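Local coordinates for protein TRAP-type transporter, periplasmic component (Cupriavidus necator, PDB 4P8B) that binds (S)-2-acetolactate and, as the periplasmic component of a TRAP-type transporter, probably delivers it to the membrane part of that system for uptake, at residues L147-N152 with P243-V248; G153-S158 with G213-Q218; M173-V178 with L190-T195. All coordinates share one frame; numbering follows the deposited sequence. Where two conformers were deposited one is given.

Contact 1: L147-N152 with P243-V248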
# COMPACT_ATOMS: atom_id res chain seq x y z
N LEU A 147 -0.04 -7.97 13.38
CA LEU A 147 -1.27 -8.11 14.15
C LEU A 147 -2.56 -8.04 13.33
O LEU A 147 -3.57 -8.59 13.74
CB LEU A 147 -1.32 -7.03 15.22
CG LEU A 147 -0.18 -7.07 16.25
CD1 LEU A 147 -0.31 -5.91 17.22
CD2 LEU A 147 -0.11 -8.40 17.01
N ALA A 148 -2.54 -7.30 12.23
CA ALA A 148 -3.75 -7.12 11.44
C ALA A 148 -3.42 -6.55 10.08
O ALA A 148 -2.34 -6.02 9.86
CB ALA A 148 -4.71 -6.19 12.15
N TRP A 149 -4.40 -6.67 9.18
CA TRP A 149 -4.34 -6.10 7.85
C TRP A 149 -5.23 -4.88 7.72
O TRP A 149 -6.36 -4.85 8.24
CB TRP A 149 -4.81 -7.12 6.80
CG TRP A 149 -3.96 -8.36 6.68
CD1 TRP A 149 -4.12 -9.53 7.35
CD2 TRP A 149 -2.82 -8.53 5.84
NE1 TRP A 149 -3.14 -10.41 6.98
CE2 TRP A 149 -2.34 -9.83 6.05
CE3 TRP A 149 -2.16 -7.70 4.92
CZ2 TRP A 149 -1.22 -10.33 5.38
CZ3 TRP A 149 -1.07 -8.20 4.24
CH2 TRP A 149 -0.60 -9.51 4.49
N GLY A 150 -4.72 -3.90 6.99
CA GLY A 150 -5.51 -2.79 6.47
C GLY A 150 -5.35 -2.73 4.97
O GLY A 150 -4.99 -3.70 4.31
N GLU A 151 -5.60 -1.55 4.41
CA GLU A 151 -5.58 -1.37 2.96
C GLU A 151 -5.22 0.04 2.55
O GLU A 151 -5.74 1.01 3.08
CB GLU A 151 -6.94 -1.72 2.39
CG GLU A 151 -7.01 -1.71 0.86
CD GLU A 151 -8.12 -2.59 0.37
OE1 GLU A 151 -8.12 -3.76 0.79
OE2 GLU A 151 -9.02 -2.12 -0.36
N ASN A 152 -4.33 0.15 1.57
CA ASN A 152 -4.15 1.40 0.83
C ASN A 152 -5.09 1.32 -0.37
O ASN A 152 -6.08 2.05 -0.42
CB ASN A 152 -2.69 1.59 0.46
CG ASN A 152 -2.26 3.06 0.40
OD1 ASN A 152 -2.98 3.96 0.86
ND2 ASN A 152 -1.09 3.29 -0.14
N PRO A 243 -1.90 -3.73 0.38
CA PRO A 243 -2.49 -3.77 1.72
C PRO A 243 -1.58 -3.07 2.69
O PRO A 243 -0.44 -2.74 2.39
CB PRO A 243 -2.63 -5.26 1.99
CG PRO A 243 -1.62 -5.93 1.12
CD PRO A 243 -1.28 -5.01 -0.00
N LEU A 244 -2.12 -2.85 3.89
CA LEU A 244 -1.35 -2.35 5.01
C LEU A 244 -1.22 -3.44 6.04
O LEU A 244 -2.08 -4.31 6.12
CB LEU A 244 -2.02 -1.13 5.63
CG LEU A 244 -2.35 0.04 4.72
CD1 LEU A 244 -3.14 1.10 5.46
CD2 LEU A 244 -1.10 0.61 4.08
N ILE A 245 -0.18 -3.36 6.87
CA ILE A 245 -0.01 -4.27 7.99
C ILE A 245 0.27 -3.46 9.25
O ILE A 245 1.09 -2.54 9.25
CB ILE A 245 1.13 -5.29 7.75
CG1 ILE A 245 0.92 -6.00 6.41
CG2 ILE A 245 1.20 -6.29 8.90
CD1 ILE A 245 2.05 -6.97 6.05
N PHE A 246 -0.45 -3.83 10.30
CA PHE A 246 -0.31 -3.28 11.64
C PHE A 246 0.74 -4.13 12.36
O PHE A 246 0.56 -5.35 12.49
CB PHE A 246 -1.66 -3.37 12.40
CG PHE A 246 -2.75 -2.48 11.87
CD1 PHE A 246 -3.33 -2.71 10.64
CD2 PHE A 246 -3.22 -1.41 12.63
CE1 PHE A 246 -4.32 -1.90 10.18
CE2 PHE A 246 -4.22 -0.60 12.17
CZ PHE A 246 -4.77 -0.83 10.96
N VAL A 247 1.82 -3.52 12.85
CA VAL A 247 2.92 -4.28 13.44
C VAL A 247 3.49 -3.61 14.67
O VAL A 247 3.36 -2.40 14.86
CB VAL A 247 4.11 -4.47 12.45
CG1 VAL A 247 3.66 -5.18 11.19
CG2 VAL A 247 4.76 -3.13 12.12
N VAL A 248 4.14 -4.41 15.51
CA VAL A 248 4.82 -3.92 16.71
C VAL A 248 6.21 -4.52 16.71
O VAL A 248 6.40 -5.68 16.38
CB VAL A 248 4.06 -4.35 17.98
CG1 VAL A 248 4.78 -3.84 19.24
CG2 VAL A 248 2.66 -3.85 17.96
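F246 and L244 of strand 241-249 lay their side chains against the backbone of A148-N152, while W149 meets the same strand on the opposite face of the sheet. The pairing is antiparallel and closes one side of the five-stranded mixed sheet in a lobe of the periplasmic-binding-protein fold, 144-154 being an outermost strand; the short segment axes run at 144° to each other. F246 is turned with its edge to strand 144-154: CG stands anti to the carbonyl carbon (chi1 -68°), which sets CD1 3.5 Å from A148 O. Further along the same edge G150 N lies in the ring plane, 3.8 Å from F246 CE1, and G150 brings no side chain to hold the ring off. L244, on this face too, reaches farther down the strand and places CD1 3.5 Å from E151 O. Its backbone forms a reciprocal pair with G150, G150 N to L244 O at 2.8 Å and L244 N to G150 O at 3.0 Å, and F246 bonds through its N to A148 O and through its O to L147 N. The other face carries P243, I245 and W149. W149 and I245 lie side by side and point the same way, with indole CZ3 3.7 Å from I245 CG1. The indole also stacks with F136. At the pocket end N152 is held by D242 and makes a weak bond to the ligand; at the far end the side chains of L147 and V248 cross, touching at L147 CD1 and V248 CG2, 3.7 Å apart.

Contact 2: G153-S158 with G213-Q218. With X2X ((2S)-2-hydroxy-2-methyl-3-oxobutanoic acid), chain D.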
# COMPACT_ATOMS: atom_id res chain seq x y z
N GLY A 153 -4.84 0.39 -1.28
CA GLY A 153 -5.81 0.03 -2.30
C GLY A 153 -5.21 -0.20 -3.65
O GLY A 153 -4.01 -0.25 -3.83
N PHE A 154 -6.09 -0.37 -4.63
CA PHE A 154 -5.67 -0.54 -6.03
C PHE A 154 -5.06 0.74 -6.55
O PHE A 154 -5.65 1.84 -6.43
CB PHE A 154 -6.84 -1.00 -6.91
CG PHE A 154 -7.11 -2.47 -6.80
CD1 PHE A 154 -6.33 -3.37 -7.50
CD2 PHE A 154 -8.09 -2.94 -5.97
CE1 PHE A 154 -6.55 -4.75 -7.38
CE2 PHE A 154 -8.31 -4.31 -5.83
CZ PHE A 154 -7.54 -5.20 -6.55
N ARG A 155 -3.87 0.62 -7.12
CA ARG A 155 -3.04 1.78 -7.43
C ARG A 155 -3.24 2.18 -8.89
O ARG A 155 -2.77 1.52 -9.80
CB ARG A 155 -1.58 1.49 -7.11
CG ARG A 155 -1.36 1.11 -5.65
CD ARG A 155 0.08 0.81 -5.31
NE ARG A 155 0.96 1.99 -5.37
CZ ARG A 155 1.17 2.85 -4.39
NH1 ARG A 155 0.52 2.73 -3.25
NH2 ARG A 155 2.01 3.85 -4.55
N GLU A 156 -4.00 3.26 -9.10
CA GLU A 156 -4.40 3.71 -10.43
C GLU A 156 -3.38 4.73 -10.94
O GLU A 156 -2.92 5.60 -10.19
CB GLU A 156 -5.81 4.29 -10.39
CG GLU A 156 -6.83 3.44 -9.61
CD GLU A 156 -6.99 2.01 -10.12
OE1 GLU A 156 -6.30 1.59 -11.06
OE2 GLU A 156 -7.84 1.29 -9.53
N VAL A 157 -3.02 4.62 -12.21
CA VAL A 157 -2.00 5.48 -12.81
C VAL A 157 -2.58 6.81 -13.29
O VAL A 157 -3.63 6.85 -13.95
CB VAL A 157 -1.23 4.72 -13.93
CG1 VAL A 157 -2.17 4.29 -15.09
CG2 VAL A 157 -0.09 5.56 -14.47
N SER A 158 -1.93 7.90 -12.91
CA SER A 158 -2.33 9.23 -13.33
C SER A 158 -1.17 9.92 -14.01
O SER A 158 -0.01 9.58 -13.80
CB SER A 158 -2.80 10.08 -12.16
OG SER A 158 -1.73 10.45 -11.28
N GLY A 213 3.64 11.94 -13.83
CA GLY A 213 2.57 11.19 -13.20
C GLY A 213 3.04 10.30 -12.08
O GLY A 213 4.20 10.39 -11.66
N GLN A 214 2.12 9.45 -11.60
CA GLN A 214 2.31 8.66 -10.41
C GLN A 214 1.25 7.55 -10.40
O GLN A 214 0.48 7.42 -11.37
CB GLN A 214 2.21 9.55 -9.14
CG GLN A 214 0.86 10.21 -8.93
CD GLN A 214 -0.13 9.36 -8.17
OE1 GLN A 214 0.18 8.90 -7.06
NE2 GLN A 214 -1.32 9.16 -8.70
N GLU A 215 1.19 6.77 -9.33
CA GLU A 215 0.22 5.70 -9.22
C GLU A 215 -0.11 5.49 -7.75
O GLU A 215 0.79 5.45 -6.92
CB GLU A 215 0.76 4.41 -9.88
CG GLU A 215 2.22 4.06 -9.56
CD GLU A 215 2.41 3.38 -8.21
OE1 GLU A 215 1.80 2.31 -8.00
OE2 GLU A 215 3.19 3.90 -7.36
N ASN A 216 -1.38 5.43 -7.42
CA ASN A 216 -1.77 5.37 -6.00
C ASN A 216 -3.25 5.06 -5.88
O ASN A 216 -4.01 5.20 -6.86
CB ASN A 216 -1.51 6.72 -5.29
CG ASN A 216 -0.33 6.68 -4.34
OD1 ASN A 216 -0.31 5.90 -3.40
ND2 ASN A 216 0.65 7.55 -4.54
N PRO A 217 -3.70 4.60 -4.71
CA PRO A 217 -5.13 4.35 -4.55
C PRO A 217 -5.97 5.61 -4.69
O PRO A 217 -5.50 6.74 -4.45
CB PRO A 217 -5.21 3.76 -3.13
CG PRO A 217 -3.85 3.27 -2.84
CD PRO A 217 -2.95 4.27 -3.49
N GLN A 218 -7.24 5.42 -5.02
CA GLN A 218 -8.14 6.54 -5.17
C GLN A 218 -8.19 7.40 -3.91
O GLN A 218 -8.24 8.61 -4.00
CB GLN A 218 -9.54 6.06 -5.53
CG GLN A 218 -10.50 7.19 -5.90
CD GLN A 218 -11.14 7.85 -4.71
OE1 GLN A 218 -11.17 7.28 -3.62
NE2 GLN A 218 -11.65 9.07 -4.90
OAD X2X D . 4.42 6.48 -1.43
CAH X2X D . 3.23 6.16 -1.77
OAE X2X D . 2.83 6.28 -2.96
CAI X2X D . 2.29 5.62 -0.75
CAB X2X D . 1.94 6.73 0.22
OAF X2X D . 1.19 5.00 -1.35
CAG X2X D . 3.04 4.53 -0.05
OAC X2X D . 3.58 4.75 1.04
CAA X2X D . 3.18 3.19 -0.68
O HOH W 1 -8.05 2.70 -5.63
O HOH W 2 -3.92 7.58 -8.41
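The guanidinium of R155 has N216 CA over the centre of one face and, at its edge near the plane, E215 OE1 and the acetolactate. E215 is gripped side-on, R155 NE to OE1 at 2.8 Å and NH2 to OE2 at 3.0 Å, although the carboxylate is turned 43° from the guanidinium plane and both bonds leave the carboxylate plane. The bend in R155 at chi3 (68°) swings the group over N216, and NH1 reaches the ligand hydroxyl OAF at 3.0 Å while NH2 donates to the carboxylate oxygen OAE. N216, its amide 59° from the guanidinium, accepts from that hydroxyl at OD1 (2.7 Å from OAF) and donates through ND2 to OAE. The same ND2 also donates to Q214 OE1, so this second-shell glutamine helps fix the amide of N216. Q214 NE2 in turn bonds S158 OG at 2.9 Å, in the plane of its own amide; S158 OG also bonds Q231 OE1. Hydrogen-bonded antiparallel pairs E156-N216 and S158-Q214 hold N216, Q214 and S158 on one face, with E215 on the other, paired with V157; a water joins E156 O, N216 O and Q214 NE2. R155 NH1 also makes a salt bridge to D242, and E215 OE1 bonds Y239. Strand 213-216 is outermost in its sheet, strand 156-159 sits between it and 233-235, P217 is the N-cap of helix 218-223, and W199 of helix 199-208 lies against N216.

Contact 3: M173-V178 with L190-T195. With X2X ((2S)-2-hydroxy-2-methyl-3-oxobutanoic acid), chain D.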
# COMPACT_ATOMS: atom_id res chain seq x y z
N MSE A 173 7.04 8.25 -20.68
CA MSE A 173 6.42 8.99 -19.59
C MSE A 173 7.25 8.90 -18.31
O MSE A 173 7.68 7.81 -17.91
CB MSE A 173 5.02 8.46 -19.36
CG MSE A 173 4.10 9.30 -18.53
SE MSE A 173 2.27 8.65 -18.73
CE MSE A 173 1.75 9.54 -20.35
N LYS A 174 7.46 10.04 -17.65
CA LYS A 174 8.24 10.10 -16.42
C LYS A 174 7.30 9.89 -15.25
O LYS A 174 6.62 10.79 -14.79
CB LYS A 174 8.94 11.45 -16.30
CG LYS A 174 9.92 11.73 -17.41
CD LYS A 174 10.59 13.10 -17.22
CE LYS A 174 11.55 13.44 -18.35
NZ LYS A 174 10.87 13.54 -19.68
N LEU A 175 7.23 8.66 -14.79
CA LEU A 175 6.27 8.31 -13.75
C LEU A 175 7.00 8.06 -12.45
O LEU A 175 7.97 7.33 -12.40
CB LEU A 175 5.48 7.07 -14.15
CG LEU A 175 4.56 7.33 -15.35
CD1 LEU A 175 3.92 6.02 -15.79
CD2 LEU A 175 3.51 8.38 -15.02
N ARG A 176 6.56 8.73 -11.39
CA ARG A 176 7.09 8.43 -10.08
C ARG A 176 6.57 7.09 -9.58
O ARG A 176 5.38 6.81 -9.68
CB ARG A 176 6.72 9.54 -9.09
CG ARG A 176 7.18 9.30 -7.65
CD ARG A 176 6.10 8.58 -6.88
NE ARG A 176 6.51 8.30 -5.52
CZ ARG A 176 5.70 7.77 -4.60
NH1 ARG A 176 4.45 7.48 -4.89
NH2 ARG A 176 6.16 7.55 -3.38
N VAL A 177 7.48 6.32 -8.98
CA VAL A 177 7.15 5.10 -8.25
C VAL A 177 7.87 5.15 -6.90
O VAL A 177 8.75 5.98 -6.68
CB VAL A 177 7.53 3.82 -9.06
CG1 VAL A 177 6.71 3.74 -10.36
CG2 VAL A 177 9.01 3.76 -9.33
N VAL A 178 7.51 4.25 -6.00
CA VAL A 178 8.24 4.09 -4.75
C VAL A 178 9.53 3.37 -5.07
O VAL A 178 9.57 2.61 -6.05
CB VAL A 178 7.41 3.26 -3.75
CG1 VAL A 178 8.19 3.02 -2.47
CG2 VAL A 178 6.09 3.95 -3.45
N LEU A 190 6.63 -1.42 -19.82
CA LEU A 190 5.57 -0.64 -20.46
C LEU A 190 6.13 0.54 -21.26
O LEU A 190 5.37 1.35 -21.79
CB LEU A 190 4.56 -0.15 -19.42
CG LEU A 190 3.83 -1.28 -18.70
CD1 LEU A 190 3.03 -0.79 -17.52
CD2 LEU A 190 2.95 -2.00 -19.68
N GLY A 191 7.46 0.65 -21.35
CA GLY A 191 8.09 1.69 -22.15
C GLY A 191 8.22 3.04 -21.48
O GLY A 191 8.64 4.02 -22.11
N ALA A 192 7.87 3.10 -20.19
CA ALA A 192 7.96 4.35 -19.45
C ALA A 192 9.35 4.60 -18.89
O ALA A 192 10.25 3.76 -19.01
CB ALA A 192 6.91 4.36 -18.34
N ASN A 193 9.53 5.78 -18.32
CA ASN A 193 10.76 6.19 -17.65
C ASN A 193 10.46 6.43 -16.18
O ASN A 193 10.28 7.57 -15.74
CB ASN A 193 11.33 7.46 -18.29
CG ASN A 193 11.88 7.21 -19.67
OD1 ASN A 193 12.66 6.28 -19.88
ND2 ASN A 193 11.48 8.04 -20.62
N PRO A 194 10.40 5.36 -15.40
CA PRO A 194 10.04 5.51 -13.98
C PRO A 194 11.20 6.07 -13.17
O PRO A 194 12.36 5.84 -13.49
CB PRO A 194 9.71 4.09 -13.55
CG PRO A 194 10.56 3.25 -14.44
CD PRO A 194 10.51 3.94 -15.77
N THR A 195 10.87 6.84 -12.14
CA THR A 195 11.85 7.31 -11.18
C THR A 195 11.31 7.03 -9.80
O THR A 195 10.11 7.19 -9.52
CB THR A 195 12.15 8.80 -11.35
OG1 THR A 195 10.93 9.53 -11.49
CG2 THR A 195 13.01 9.02 -12.59
OAD X2X D . 4.42 6.48 -1.43
CAH X2X D . 3.23 6.16 -1.77
OAE X2X D . 2.83 6.28 -2.96
CAI X2X D . 2.29 5.62 -0.75
CAB X2X D . 1.94 6.73 0.22
OAF X2X D . 1.19 5.00 -1.35
CAG X2X D . 3.04 4.53 -0.05
OAC X2X D . 3.58 4.75 1.04
CAA X2X D . 3.18 3.19 -0.68
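M173, a selenomethionine, and N193 open a run of backbone hydrogen bonds, N193 N to M173 O at 2.8 Å. Next comes L175 N to N193 O at 3.4 Å, a weak bond, then T195 N to L175 O at 3.0 Å and V177 N to T195 O at 2.8 Å. CA-H...O contacts run alongside: K174 CA faces N193 O, P194 CA faces L175 O, and R176 CA faces T195 O. Strands 174-177 and 193-196 are parallel neighbours connected through helix 181-189, a beta-alpha-beta unit; G191, in a Schellman motif, ends that helix before the chain enters the second strand. Apolar contact is light and lies on the helix side. L175 CD1 stands 4.3 Å from A192 CB and V177 CG2 the same 4.3 Å from P194 CB, and F187 of the helix covers both L175 and V177. Charged contact belongs to R176, where CG anti to the backbone N (chi1 177°) and a bend at chi2 (-91°) send the guanidinium off the strand to the ligand, with V178 N over one face. Its two terminal nitrogens grip the ligand carboxylate end-on with nearly straight bonds, NH1 to OAE at 2.8 Å and NH2 to OAD at 2.8 Å, and NH2 also bonds M197 O.

How the contacts relate
Contacts 1 and 2 are buried, whereas contact 3 lies farther from the chain's centre, with K174 and N193 exposed. Strand 144-154 runs from contact 1 into contact 2, where N152 O packs on P217 CB. Contacts 2 and 3 touch through G213 O and R176 N, a probable hydrogen bond, but contacts 1 and 3 do not meet. The chemistry follows position: contact 1 is antiparallel pairing with aromatic and aliphatic packing, contact 2 a polar network of arginine, glutamate and amides, and contact 3 parallel pairing with little side-chain contact. All three reach the acetolactate, contact 1 through the weak bond of N152, contact 2 through R155 and N216, contact 3 through R176.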